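Local coordinates for periplasmic branched-chain amino acid-binding protein (Burkholderia mallei, PDB 3I09) that probably binds small ligands such as branched-chain amino acids in the periplasm for uptake by an ABC transporter, and here holds acetoacetic acid, at residues D3-G8 against G71-V76; F144-D149 against V175-S180; S252-R257 against D349-V354. One frame throughout, in Å; residues are numbered along the deposited sequence.

Interaction 1: D3-G8 against G71-V76; sequences DSVKIG and GLDLLV
Strands 5-8 and 72-76 run parallel, with axes 4.7 Å apart at closest and inclined by 26°, and the chains are joined by backbone bonds that alternate from Lys6 to Val76. Gly8 N donates to Leu74 O, and Gly8 O in turn receives Val76 N at 2.8 Å. Lys6 O takes two donors, Asp73 N and Leu74 N, both in the plane of its carbonyl. Two successive amides sharing one oxygen, on a backbone that leaves extended geometry at Asp73 (psi -39°), make a bulge-like irregularity just before the regular bridges Ile7-Leu74 and Gly8-Leu75.

The Asp73 side chain turns this irregularity into a polar link. Its OD2 accepts Lys6 N at 2.9 Å through the anti lone pair, doing for that amide what a backbone carbonyl would do in a regular ladder; the same oxygen lies 3.3 Å from Val5 CA. Strand 5-11 is an inner strand of the parallel part of a Rossmann-like sheet of the type I periplasmic binding protein fold, with strand 43-51 along its other edge, where Val5 and Ile7 bond to Glu46.

Apolar side chains pack on both faces of the pair. On one, Ile7 and Leu74 lie side by side, pointing the same way, and Ile7 CG2 touches Leu74 CD2 at 4.0 Å and Val76 CG2 at the same distance; Val287 and Tyr290 of helix 278-297 cover this face. On the other, Leu72 CD1 reaches in over the backbone to 3.4 Å from Gly8 N, an approach helped by the absence of a side chain on Gly8. The aliphatic part of Lys6 crosses Leu72 at about a right angle, CG lying 3.9 Å from Leu72 CD1, while NZ bonds back to Gly70 O.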
loop_
_atom_site.group_PDB
_atom_site.type_symbol
_atom_site.label_atom_id
_atom_site.label_comp_id
_atom_site.label_asym_id
_atom_site.label_seq_id
_atom_site.Cartn_x
_atom_site.Cartn_y
_atom_site.Cartn_z
ATOM N N ASP A 3 4.578 -22.028 22.809
ATOM C CA ASP A 3 3.497 -22.953 22.454
ATOM C C ASP A 3 2.878 -22.686 21.069
ATOM O O ASP A 3 2.241 -23.567 20.506
ATOM C CB ASP A 3 2.400 -22.885 23.531
ATOM C CG ASP A 3 2.851 -23.517 24.874
ATOM O OD1 ASP A 3 3.007 -24.759 24.926
ATOM O OD2 ASP A 3 3.059 -22.759 25.855
ATOM N N SER A 4 3.065 -21.481 20.537
ATOM C CA SER A 4 2.358 -21.065 19.348
ATOM C C SER A 4 3.280 -20.305 18.398
ATOM O O SER A 4 4.323 -19.795 18.806
ATOM C CB SER A 4 1.172 -20.185 19.743
ATOM O OG SER A 4 1.620 -18.869 20.122
ATOM N N VAL A 5 2.899 -20.278 17.126
ATOM C CA VAL A 5 3.482 -19.373 16.146
ATOM C C VAL A 5 2.584 -18.134 16.137
ATOM O O VAL A 5 1.376 -18.218 15.871
ATOM C CB VAL A 5 3.570 -20.014 14.776
ATOM C CG1 VAL A 5 4.040 -18.991 13.720
ATOM C CG2 VAL A 5 4.550 -21.225 14.829
ATOM N N LYS A 6 3.148 -17.011 16.520
ATOM C CA LYS A 6 2.346 -15.813 16.758
ATOM C C LYS A 6 2.520 -14.751 15.666
ATOM O O LYS A 6 3.624 -14.307 15.368
ATOM C CB LYS A 6 2.651 -15.200 18.132
ATOM C CG LYS A 6 1.659 -14.054 18.369
ATOM C CD LYS A 6 1.551 -13.508 19.804
ATOM C CE LYS A 6 1.038 -14.480 20.816
ATOM N NZ LYS A 6 1.175 -13.766 22.141
ATOM N N ILE A 7 1.406 -14.399 15.044
ATOM C CA ILE A 7 1.363 -13.337 14.023
ATOM C C ILE A 7 0.673 -12.111 14.627
ATOM O O ILE A 7 -0.438 -12.227 15.140
ATOM C CB ILE A 7 0.587 -13.838 12.832
ATOM C CG1 ILE A 7 1.306 -15.052 12.193
ATOM C CG2 ILE A 7 0.362 -12.699 11.790
ATOM C CD1 ILE A 7 0.539 -15.661 10.980
ATOM N N GLY A 8 1.301 -10.945 14.524
ATOM C CA GLY A 8 0.708 -9.722 15.038
ATOM C C GLY A 8 0.472 -8.755 13.892
ATOM O O GLY A 8 1.309 -8.633 13.007
ATOM N N GLY A 71 6.143 -13.407 22.460
ATOM C CA GLY A 71 6.578 -14.473 21.577
ATOM C C GLY A 71 6.273 -14.273 20.096
ATOM O O GLY A 71 6.102 -15.256 19.361
ATOM N N LEU A 72 6.277 -13.028 19.639
ATOM C CA LEU A 72 5.934 -12.743 18.256
ATOM C C LEU A 72 6.905 -13.365 17.285
ATOM O O LEU A 72 8.124 -13.302 17.490
ATOM C CB LEU A 72 5.895 -11.247 18.018
ATOM C CG LEU A 72 5.115 -10.826 16.781
ATOM C CD1 LEU A 72 3.590 -10.918 17.072
ATOM C CD2 LEU A 72 5.440 -9.405 16.430
ATOM N N ASP A 73 6.348 -13.996 16.249
ATOM C CA ASP A 73 7.141 -14.577 15.162
ATOM C C ASP A 73 7.094 -13.760 13.848
ATOM O O ASP A 73 8.112 -13.631 13.133
ATOM C CB ASP A 73 6.654 -15.978 14.935
ATOM C CG ASP A 73 7.006 -16.878 16.074
ATOM O OD1 ASP A 73 8.242 -17.038 16.313
ATOM O OD2 ASP A 73 6.060 -17.341 16.770
ATOM N N LEU A 74 5.921 -13.227 13.529
ATOM C CA LEU A 74 5.744 -12.320 12.373
ATOM C C LEU A 74 5.007 -11.058 12.816
ATOM O O LEU A 74 3.956 -11.145 13.470
ATOM C CB LEU A 74 4.907 -12.980 11.271
ATOM C CG LEU A 74 4.427 -12.082 10.112
ATOM C CD1 LEU A 74 5.616 -11.553 9.278
ATOM C CD2 LEU A 74 3.392 -12.800 9.201
ATOM N N LEU A 75 5.544 -9.911 12.407
ATOM C CA LEU A 75 4.850 -8.625 12.475
ATOM C C LEU A 75 4.386 -8.235 11.085
ATOM O O LEU A 75 5.194 -8.096 10.132
ATOM C CB LEU A 75 5.732 -7.545 13.080
ATOM C CG LEU A 75 5.117 -6.156 13.203
ATOM C CD1 LEU A 75 3.895 -6.194 14.151
ATOM C CD2 LEU A 75 6.187 -5.091 13.645
ATOM N N VAL A 76 3.074 -8.091 10.949
ATOM C CA VAL A 76 2.459 -7.605 9.724
ATOM C C VAL A 76 2.132 -6.144 9.936
ATOM O O VAL A 76 1.335 -5.809 10.809
ATOM C CB VAL A 76 1.179 -8.347 9.329
ATOM C CG1 VAL A 76 0.610 -7.770 7.984
ATOM C CG2 VAL A 76 1.480 -9.875 9.191
#

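Interaction 2: F144-D149 against V175-S180; sequences FFLTAD and VRHPLS
His177 lays its imidazole against the backbone of Thr147 and Ala148. A chi1 of 67° sets CG, the first atom beyond CB, between the backbone N and the carbonyl carbon. CG stands 4.0 Å from Thr147 O, and the next atom, CD2, comes to 3.6 Å from that oxygen while also touching Leu146 CD1. Farther out, NE2 approaches Ala148 N and CE1 meets Ala148 CB at 3.8 Å; Ala148 CA sits over one face of the ring in a CH-pi contact. On the remaining flank His177 ND1 donates to Pro178 O at 2.8 Å, nearly in the ring plane. NE2 bonds to Asn203 ND2, so both nitrogens are engaged and the ring's rotation is fixed.

The strands carrying these residues are the two ends of a beta-alpha-beta crossover, strand 142-148, helix 151-166 and strand 170-177, adjacent and parallel, with the second at the sheet edge. Thr147 N to Val175 O and His177 N to Thr147 O belong to its ladder.

Val175 CG1 reaches Leu146 CD1 at 3.7 Å and meets the Phe144 ring at its edge. At the exposed end, Arg176 NH1 forms a salt bridge with Asp149 OD1 at 3.0 Å, coming from above the carboxylate plane, while Arg176 NE pairs with Glu174. Beyond it, a water links Asp149 O to Leu179 N.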
loop_
_atom_site.group_PDB
_atom_site.type_symbol
_atom_site.label_atom_id
_atom_site.label_comp_id
_atom_site.label_asym_id
_atom_site.label_seq_id
_atom_site.Cartn_x
_atom_site.Cartn_y
_atom_site.Cartn_z
ATOM N N PHE A 144 1.356 20.769 -9.525
ATOM C CA PHE A 144 1.365 21.338 -8.176
ATOM C C PHE A 144 0.914 20.219 -7.239
ATOM O O PHE A 144 -0.079 19.520 -7.513
ATOM C CB PHE A 144 0.442 22.552 -8.065
ATOM C CG PHE A 144 0.638 23.361 -6.791
ATOM C CD1 PHE A 144 -0.056 23.041 -5.638
ATOM C CD2 PHE A 144 1.529 24.440 -6.762
ATOM C CE1 PHE A 144 0.125 23.790 -4.479
ATOM C CE2 PHE A 144 1.702 25.196 -5.607
ATOM C CZ PHE A 144 1.006 24.860 -4.470
ATOM N N PHE A 145 1.646 20.015 -6.148
ATOM C CA PHE A 145 1.313 18.915 -5.210
ATOM C C PHE A 145 0.520 19.389 -4.001
ATOM O O PHE A 145 0.809 20.471 -3.406
ATOM C CB PHE A 145 2.559 18.158 -4.762
ATOM C CG PHE A 145 3.205 17.364 -5.849
ATOM C CD1 PHE A 145 2.764 16.093 -6.127
ATOM C CD2 PHE A 145 4.226 17.902 -6.624
ATOM C CE1 PHE A 145 3.316 15.353 -7.160
ATOM C CE2 PHE A 145 4.812 17.151 -7.652
ATOM C CZ PHE A 145 4.346 15.886 -7.919
ATOM N N LEU A 146 -0.477 18.574 -3.638
ATOM C CA LEU A 146 -1.136 18.662 -2.335
ATOM C C LEU A 146 -0.618 17.456 -1.560
ATOM O O LEU A 146 -0.903 16.308 -1.919
ATOM C CB LEU A 146 -2.651 18.590 -2.488
ATOM C CG LEU A 146 -3.524 18.613 -1.239
ATOM C CD1 LEU A 146 -3.326 19.908 -0.428
ATOM C CD2 LEU A 146 -5.008 18.458 -1.604
ATOM N N THR A 147 0.128 17.696 -0.488
ATOM C CA THR A 147 0.929 16.644 0.112
ATOM C C THR A 147 0.614 16.471 1.593
ATOM O O THR A 147 0.743 17.433 2.383
ATOM C CB THR A 147 2.414 16.990 -0.035
ATOM O OG1 THR A 147 2.722 17.139 -1.437
ATOM C CG2 THR A 147 3.334 15.936 0.625
ATOM N N ALA A 148 0.273 15.250 1.985
ATOM C CA ALA A 148 0.065 14.934 3.396
ATOM C C ALA A 148 1.392 15.114 4.146
ATOM O O ALA A 148 2.432 14.585 3.744
ATOM C CB ALA A 148 -0.457 13.508 3.593
ATOM N N ASP A 149 1.319 15.819 5.265
ATOM C CA ASP A 149 2.502 16.236 6.025
ATOM C C ASP A 149 3.032 15.168 6.954
ATOM O O ASP A 149 2.950 15.308 8.176
ATOM C CB ASP A 149 2.178 17.526 6.817
ATOM C CG ASP A 149 3.430 18.187 7.429
ATOM O OD1 ASP A 149 4.577 17.863 7.013
ATOM O OD2 ASP A 149 3.253 19.052 8.344
ATOM N N VAL A 175 1.839 22.315 -1.563
ATOM C CA VAL A 175 1.266 22.790 -0.307
ATOM C C VAL A 175 1.019 21.568 0.577
ATOM O O VAL A 175 0.582 20.528 0.092
ATOM C CB VAL A 175 -0.035 23.631 -0.481
ATOM C CG1 VAL A 175 -1.188 22.813 -1.097
ATOM C CG2 VAL A 175 -0.446 24.230 0.864
ATOM N N ARG A 176 1.348 21.675 1.863
ATOM C CA ARG A 176 1.197 20.564 2.821
ATOM C C ARG A 176 -0.097 20.695 3.564
ATOM O O ARG A 176 -0.618 21.825 3.756
ATOM C CB ARG A 176 2.281 20.603 3.866
ATOM C CG ARG A 176 3.649 20.511 3.309
ATOM C CD ARG A 176 4.260 19.187 3.470
ATOM N NE ARG A 176 5.671 19.279 3.102
ATOM C CZ ARG A 176 6.687 19.364 3.937
ATOM N NH1 ARG A 176 6.510 19.326 5.255
ATOM N NH2 ARG A 176 7.906 19.440 3.434
ATOM N N HIS A 177 -0.658 19.535 3.927
ATOM C CA HIS A 177 -1.813 19.500 4.773
ATOM C C HIS A 177 -1.566 18.481 5.867
ATOM O O HIS A 177 -0.860 17.521 5.640
ATOM C CB HIS A 177 -3.084 19.181 3.990
ATOM C CG HIS A 177 -3.147 17.780 3.412
ATOM N ND1 HIS A 177 -3.580 16.701 4.142
ATOM C CD2 HIS A 177 -2.880 17.315 2.165
ATOM C CE1 HIS A 177 -3.560 15.616 3.370
ATOM N NE2 HIS A 177 -3.157 15.969 2.160
ATOM N N PRO A 178 -2.165 18.686 7.046
ATOM C CA PRO A 178 -2.069 17.695 8.087
ATOM C C PRO A 178 -2.771 16.396 7.691
ATOM O O PRO A 178 -3.752 16.414 6.942
ATOM C CB PRO A 178 -2.785 18.357 9.277
ATOM C CG PRO A 178 -3.726 19.353 8.660
ATOM C CD PRO A 178 -2.996 19.834 7.449
ATOM N N LEU A 179 -2.278 15.289 8.224
ATOM C CA LEU A 179 -2.926 13.987 8.051
ATOM C C LEU A 179 -4.343 14.098 8.575
ATOM O O LEU A 179 -4.580 14.661 9.647
ATOM C CB LEU A 179 -2.144 12.885 8.771
ATOM C CG LEU A 179 -2.735 11.466 8.695
ATOM C CD1 LEU A 179 -2.761 11.037 7.247
ATOM C CD2 LEU A 179 -1.994 10.428 9.580
ATOM N N SER A 180 -5.295 13.608 7.793
ATOM C CA SER A 180 -6.705 13.660 8.136
ATOM C C SER A 180 -7.213 15.108 8.326
ATOM O O SER A 180 -7.900 15.419 9.326
ATOM C CB SER A 180 -6.958 12.820 9.385
ATOM O OG SER A 180 -8.269 12.315 9.372
HETATM O O HOH W 1 0.175 15.649 9.661
#

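Interaction 3: S252-R257 against D349-V354; sequences SWYWNR and DYYKVV
Tyr254 and Tyr351 supply much of the apolar contact between the loop 252-257 and segment 349-354; each has two deposited conformers, and the geometry here is that of one of them. The CB of Tyr254 touches Tyr351 CE2 at 3.8 Å, and the two rings stand obliquely, planes 62° apart and centroids 5.9 Å from each other. A chi1 of 59° puts Tyr254 CG between its backbone N and carbonyl carbon, and the Tyr254 and Val353 side chains cross at about a right angle. The very close approach of Tyr254 OH to Val353 CG2 is doubtful. Trp255 joins from the side: its CZ2 edge lies 4.0 Å from Asp349 N, near the ring plane, and its NE1 bonds to Trp348 O. Within the loop, Asn256 CB rests over the centre of the Trp255 ring, and Arg257 N closes a type I turn on Tyr254 O.

The polar side of the contact runs through water, for no hydrogen bond passes directly between the segments. One water gives to Trp253 O at 2.7 Å and to Tyr351 OH at 3.1 Å. Another accepts from Asn256 ND2 at 2.8 Å and probably donates to Asp349 OD1, though that side is unusually short; a third, with weak bonds, links the same amide to Asp349 OD2.

The contact joins the loop after strand 248-251 to strand 351-357 and the residues leading into it, both strands pairing antiparallel with 329-338.

Across these two segments, then, contact is by partly buried aromatic packing and water bridges, while the charged and amide groups have their direct bonds elsewhere: Asp349 OD1 in a salt bridge with Lys339, its OD2 with Lys345 N, and Asn256 OD1 with Arg262.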
loop_
_atom_site.group_PDB
_atom_site.type_symbol
_atom_site.label_atom_id
_atom_site.label_comp_id
_atom_site.label_asym_id
_atom_site.label_seq_id
_atom_site.Cartn_x
_atom_site.Cartn_y
_atom_site.Cartn_z
ATOM N N SER A 252 -2.086 -2.664 -7.250
ATOM C CA SER A 252 -1.437 -3.961 -7.355
ATOM C C SER A 252 -2.373 -5.118 -7.604
ATOM O O SER A 252 -1.908 -6.217 -7.884
ATOM C CB SER A 252 -0.622 -4.255 -6.077
ATOM O OG SER A 252 -1.474 -4.471 -4.967
ATOM N N TRP A 253 -3.677 -4.912 -7.416
ATOM C CA TRP A 253 -4.654 -6.023 -7.463
ATOM C C TRP A 253 -6.041 -5.443 -7.535
ATOM O O TRP A 253 -6.293 -4.352 -7.006
ATOM C CB TRP A 253 -4.521 -6.860 -6.206
ATOM C CG TRP A 253 -5.320 -8.110 -6.157
ATOM C CD1 TRP A 253 -4.924 -9.339 -6.589
ATOM C CD2 TRP A 253 -6.626 -8.278 -5.600
ATOM N NE1 TRP A 253 -5.910 -10.273 -6.350
ATOM C CE2 TRP A 253 -6.962 -9.642 -5.724
ATOM C CE3 TRP A 253 -7.548 -7.410 -5.008
ATOM C CZ2 TRP A 253 -8.202 -10.151 -5.302
ATOM C CZ3 TRP A 253 -8.753 -7.934 -4.524
ATOM C CH2 TRP A 253 -9.078 -9.273 -4.702
ATOM N N TYR A 254 -6.929 -6.149 -8.242
ATOM C CA TYR A 254 -8.326 -5.746 -8.297
ATOM C C TYR A 254 -9.170 -7.004 -8.400
ATOM O O TYR A 254 -8.787 -8.014 -9.074
ATOM C CB TYR A 254 -8.638 -4.723 -9.427
ATOM C CG TYR A 254 -8.326 -5.185 -10.834
ATOM C CD1 TYR A 254 -7.013 -5.338 -11.271
ATOM C CD2 TYR A 254 -9.351 -5.468 -11.736
ATOM C CE1 TYR A 254 -6.731 -5.750 -12.574
ATOM C CE2 TYR A 254 -9.075 -5.881 -13.024
ATOM C CZ TYR A 254 -7.770 -6.023 -13.435
ATOM O OH TYR A 254 -7.503 -6.459 -14.708
ATOM N N TRP A 255 -10.290 -6.955 -7.686
ATOM C CA TRP A 255 -11.115 -8.150 -7.468
ATOM C C TRP A 255 -11.580 -8.787 -8.772
ATOM O O TRP A 255 -11.719 -10.005 -8.844
ATOM C CB TRP A 255 -12.304 -7.798 -6.552
ATOM C CG TRP A 255 -13.321 -6.913 -7.193
ATOM C CD1 TRP A 255 -13.377 -5.534 -7.198
ATOM C CD2 TRP A 255 -14.432 -7.366 -7.930
ATOM N NE1 TRP A 255 -14.480 -5.116 -7.903
ATOM C CE2 TRP A 255 -15.136 -6.223 -8.385
ATOM C CE3 TRP A 255 -14.902 -8.643 -8.279
ATOM C CZ2 TRP A 255 -16.299 -6.321 -9.161
ATOM C CZ3 TRP A 255 -16.044 -8.732 -9.088
ATOM C CH2 TRP A 255 -16.737 -7.581 -9.494
ATOM N N ASN A 256 -11.822 -7.970 -9.787
ATOM C CA ASN A 256 -12.409 -8.470 -11.033
ATOM C C ASN A 256 -11.372 -8.757 -12.124
ATOM O O ASN A 256 -11.727 -8.923 -13.275
ATOM C CB ASN A 256 -13.437 -7.478 -11.583
ATOM C CG ASN A 256 -14.459 -8.146 -12.514
ATOM O OD1 ASN A 256 -14.704 -9.352 -12.412
ATOM N ND2 ASN A 256 -15.077 -7.352 -13.427
ATOM N N ARG A 257 -10.093 -8.810 -11.760
ATOM C CA ARG A 257 -9.013 -9.056 -12.739
ATOM C C ARG A 257 -9.164 -10.369 -13.457
ATOM O O ARG A 257 -9.057 -10.400 -14.693
ATOM C CB ARG A 257 -7.625 -9.039 -12.061
ATOM C CG ARG A 257 -6.438 -9.264 -13.020
ATOM C CD ARG A 257 -5.046 -9.218 -12.309
ATOM N NE ARG A 257 -4.937 -10.331 -11.360
ATOM C CZ ARG A 257 -4.107 -10.392 -10.303
ATOM N NH1 ARG A 257 -3.240 -9.415 -10.026
ATOM N NH2 ARG A 257 -4.135 -11.457 -9.521
ATOM N N ASP A 349 -17.749 -2.652 -9.966
ATOM C CA ASP A 349 -17.058 -2.731 -11.257
ATOM C C ASP A 349 -16.557 -1.332 -11.627
ATOM O O ASP A 349 -17.273 -0.577 -12.247
ATOM C CB ASP A 349 -18.007 -3.325 -12.320
ATOM C CG ASP A 349 -17.439 -3.308 -13.728
ATOM O OD1 ASP A 349 -16.219 -3.207 -13.872
ATOM O OD2 ASP A 349 -18.222 -3.454 -14.702
ATOM N N TYR A 350 -15.329 -0.993 -11.231
ATOM C CA TYR A 350 -14.860 0.376 -11.335
ATOM C C TYR A 350 -13.714 0.622 -12.312
ATOM O O TYR A 350 -13.503 1.792 -12.683
ATOM C CB TYR A 350 -14.413 0.897 -9.950
ATOM C CG TYR A 350 -15.455 0.903 -8.850
ATOM C CD1 TYR A 350 -16.820 0.964 -9.124
ATOM C CD2 TYR A 350 -15.077 0.977 -7.507
ATOM C CE1 TYR A 350 -17.759 1.037 -8.102
ATOM C CE2 TYR A 350 -16.027 1.024 -6.481
ATOM C CZ TYR A 350 -17.339 1.029 -6.781
ATOM O OH TYR A 350 -18.276 1.069 -5.783
ATOM N N TYR A 351 -12.969 -0.415 -12.708
ATOM C CA TYR A 351 -11.686 -0.257 -13.389
ATOM C C TYR A 351 -11.646 -0.745 -14.822
ATOM O O TYR A 351 -12.212 -1.788 -15.121
ATOM C CB TYR A 351 -10.655 -1.112 -12.681
ATOM C CG TYR A 351 -10.465 -0.869 -11.218
ATOM C CD1 TYR A 351 -9.751 0.234 -10.770
ATOM C CD2 TYR A 351 -10.922 -1.783 -10.283
ATOM C CE1 TYR A 351 -9.517 0.426 -9.433
ATOM C CE2 TYR A 351 -10.707 -1.586 -8.931
ATOM C CZ TYR A 351 -10.018 -0.475 -8.513
ATOM O OH TYR A 351 -9.798 -0.267 -7.176
ATOM N N LYS A 352 -10.906 -0.034 -15.666
ATOM C CA LYS A 352 -10.491 -0.484 -16.973
ATOM C C LYS A 352 -8.980 -0.601 -16.865
ATOM O O LYS A 352 -8.328 0.342 -16.403
ATOM C CB LYS A 352 -10.834 0.561 -18.019
ATOM C CG LYS A 352 -12.332 0.696 -18.284
ATOM C CD LYS A 352 -12.681 1.763 -19.334
ATOM C CE LYS A 352 -12.581 3.195 -18.807
ATOM N NZ LYS A 352 -13.260 4.141 -19.742
ATOM N N VAL A 353 -8.396 -1.714 -17.301
ATOM C CA VAL A 353 -6.919 -1.791 -17.295
ATOM C C VAL A 353 -6.325 -1.047 -18.501
ATOM O O VAL A 353 -6.646 -1.326 -19.664
ATOM C CB VAL A 353 -6.402 -3.243 -17.238
ATOM C CG1 VAL A 353 -4.856 -3.258 -17.255
ATOM C CG2 VAL A 353 -6.940 -3.964 -16.019
ATOM N N VAL A 354 -5.481 -0.080 -18.246
ATOM C CA VAL A 354 -4.827 0.676 -19.309
ATOM C C VAL A 354 -3.554 -0.089 -19.745
ATOM O O VAL A 354 -3.291 -0.253 -20.939
ATOM C CB VAL A 354 -4.469 2.089 -18.804
ATOM C CG1 VAL A 354 -3.724 2.955 -19.864
ATOM C CG2 VAL A 354 -5.703 2.807 -18.345
HETATM O O HOH W 2 -8.437 -2.881 -6.369
HETATM O O HOH W 3 -17.572 -6.822 -15.316
HETATM O O HOH W 4 -14.231 -4.684 -13.470
#

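In the fold
The three contacts lie apart and come in series along the chain, each closing before the next opens. Interaction 1 joins neighbouring strands of the six-stranded sheet and interaction 2 neighbouring strands of the four-stranded parallel sheet; their centres are 35 Å apart, with nearest atoms about 17 Å apart. These sheets are consistent with the two lobes of a type I binding protein, whose ligand cleft lies between them: acetoacetic acid is about 12 Å from the Val76 side chain and about 8 Å from that of Ala148. Interaction 3 ties strand 351-357 of the antiparallel sheet to the loop that follows another of its strands, 248-251, its centre 33 Å from interaction 1 and 27 Å from interaction 2.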